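Local coordinates for outer membrane protein TP0453 (PDB 3K8G) that alters membrane permeability at acidic pH and might take part in ligand transport at the outer membrane, at residues Q160-Y165 and L191-R196. Residues are numbered along the deposited sequence; the frame is centred on the assembly and turned at random.
Sequences QTVALY and LYLTAR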
# COMPACT_ATOMS: atom_id res chain seq x y z
N GLN A 160 -1.52 -14.80 -0.30
CA GLN A 160 -2.36 -13.72 0.23
C GLN A 160 -1.57 -12.79 1.17
O GLN A 160 -2.14 -12.04 1.96
CB GLN A 160 -3.57 -14.32 0.95
CG GLN A 160 -4.28 -15.38 0.04
CD GLN A 160 -5.65 -15.76 0.53
OE1 GLN A 160 -5.92 -15.73 1.73
NE2 GLN A 160 -6.53 -16.13 -0.40
N THR A 161 -0.25 -12.84 1.05
CA THR A 161 0.65 -11.99 1.84
C THR A 161 0.57 -10.54 1.37
O THR A 161 0.70 -10.25 0.19
CB THR A 161 2.09 -12.52 1.75
OG1 THR A 161 2.13 -13.84 2.29
CG2 THR A 161 3.06 -11.66 2.57
N VAL A 162 0.37 -9.64 2.33
CA VAL A 162 0.42 -8.19 2.17
C VAL A 162 1.90 -7.78 2.33
O VAL A 162 2.57 -8.26 3.25
CB VAL A 162 -0.44 -7.50 3.26
CG1 VAL A 162 -0.30 -5.93 3.21
CG2 VAL A 162 -1.90 -7.91 3.12
N ALA A 163 2.41 -6.95 1.42
CA ALA A 163 3.84 -6.54 1.47
C ALA A 163 3.97 -5.02 1.61
O ALA A 163 3.27 -4.27 0.93
CB ALA A 163 4.58 -7.05 0.18
N LEU A 164 4.87 -4.55 2.48
CA LEU A 164 5.13 -3.13 2.54
C LEU A 164 6.63 -2.92 2.46
O LEU A 164 7.40 -3.72 3.01
CB LEU A 164 4.60 -2.48 3.83
CG LEU A 164 3.10 -2.12 3.83
CD1 LEU A 164 2.31 -3.30 4.34
CD2 LEU A 164 2.87 -0.90 4.71
N TYR A 165 7.03 -1.88 1.74
CA TYR A 165 8.42 -1.47 1.78
C TYR A 165 8.48 -0.02 2.23
O TYR A 165 7.88 0.86 1.59
CB TYR A 165 9.04 -1.62 0.39
CG TYR A 165 10.51 -1.18 0.39
CD1 TYR A 165 11.41 -1.78 1.25
CD2 TYR A 165 10.99 -0.18 -0.50
CE1 TYR A 165 12.75 -1.41 1.26
CE2 TYR A 165 12.35 0.16 -0.49
CZ TYR A 165 13.21 -0.48 0.41
OH TYR A 165 14.57 -0.18 0.49
N LEU A 191 8.22 -5.41 5.33
CA LEU A 191 7.21 -5.97 6.22
C LEU A 191 6.26 -6.83 5.44
O LEU A 191 5.68 -6.36 4.45
CB LEU A 191 6.43 -4.82 6.90
CG LEU A 191 5.23 -5.13 7.78
CD1 LEU A 191 5.69 -5.97 8.99
CD2 LEU A 191 4.55 -3.83 8.20
N TYR A 192 6.05 -8.07 5.90
CA TYR A 192 5.20 -9.06 5.18
C TYR A 192 4.20 -9.64 6.18
O TYR A 192 4.64 -10.12 7.25
CB TYR A 192 6.07 -10.18 4.56
CG TYR A 192 7.15 -9.56 3.68
CD1 TYR A 192 6.83 -9.10 2.39
CD2 TYR A 192 8.46 -9.41 4.15
CE1 TYR A 192 7.83 -8.48 1.58
CE2 TYR A 192 9.45 -8.78 3.33
CZ TYR A 192 9.10 -8.33 2.06
OH TYR A 192 10.06 -7.71 1.25
N LEU A 193 2.91 -9.52 5.88
CA LEU A 193 1.83 -9.86 6.83
C LEU A 193 0.86 -10.85 6.22
O LEU A 193 0.62 -10.83 5.01
CB LEU A 193 1.06 -8.61 7.29
CG LEU A 193 1.88 -7.35 7.65
CD1 LEU A 193 1.90 -6.32 6.52
CD2 LEU A 193 1.40 -6.67 8.96
N THR A 194 0.26 -11.70 7.06
CA THR A 194 -0.74 -12.63 6.55
C THR A 194 -1.85 -12.78 7.60
O THR A 194 -1.59 -12.80 8.81
CB THR A 194 -0.08 -13.99 6.14
OG1 THR A 194 -0.96 -14.73 5.29
CG2 THR A 194 0.28 -14.81 7.35
N ALA A 195 -3.09 -12.79 7.14
CA ALA A 195 -4.24 -12.69 8.04
C ALA A 195 -4.40 -14.01 8.78
O ALA A 195 -4.25 -15.08 8.18
CB ALA A 195 -5.48 -12.38 7.26
N ARG A 196 -4.64 -13.91 10.08
CA ARG A 196 -5.13 -15.04 10.90
C ARG A 196 -6.32 -14.52 11.72
O ARG A 196 -6.13 -13.70 12.61
CB ARG A 196 -4.07 -15.52 11.88
CG ARG A 196 -2.84 -16.17 11.26
CD ARG A 196 -3.11 -17.58 10.79
NE ARG A 196 -2.07 -18.03 9.87
CZ ARG A 196 -1.07 -18.85 10.19
NH1 ARG A 196 -0.99 -19.37 11.42
NH2 ARG A 196 -0.17 -19.16 9.26
O HOH W 1 -3.52 -12.38 4.18
O HOH W 2 9.36 -4.86 1.29
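V162 and L164 pair with L193 and L191 through two rings of backbone hydrogen bonds, joining antiparallel neighbours of the U-shaped beta-half-barrel whose short segments run 161° apart in direction. V162 N gives its hydrogen to L193 O at 2.9 Å, and L193 N answers to V162 O; L164 N and L191 N exchange bonds with each other's carbonyls in the same way. Between the rings sits the non-hydrogen-bonded pair A163 and Y192, where the Y192 CA-H leans on V162 O. The backbone of A163 bonds instead to Y24 on strand 21-26, and that of Y192 to T203 on strand 199-207.

V162, L164, L191 and L193 share one face. L193 has its CG beside the backbone N, anti to the carbonyl carbon (chi1 -43°); from there chi2, at 100°, brings CD1 to 3.7 Å from L164 CD1 and 4.0 Å from V162 CG1, the first a diagonal contact with the next hydrogen-bonded pair, the second with its direct partner.

On the other face the Y192 ring passes obliquely by A163, whose CB lies 3.8 Å from both CD1 and CE1; T161 CG2 touches Y192 CB. Helix 147-153 covers this side, with F149 against A163 and Y192 and R148 in a cation-pi contact with the ring. The phenol OH, also hydrogen-bonded to E190, accepts a hydrogen from a water that gives its other one to L164 O, at 2.8 Å.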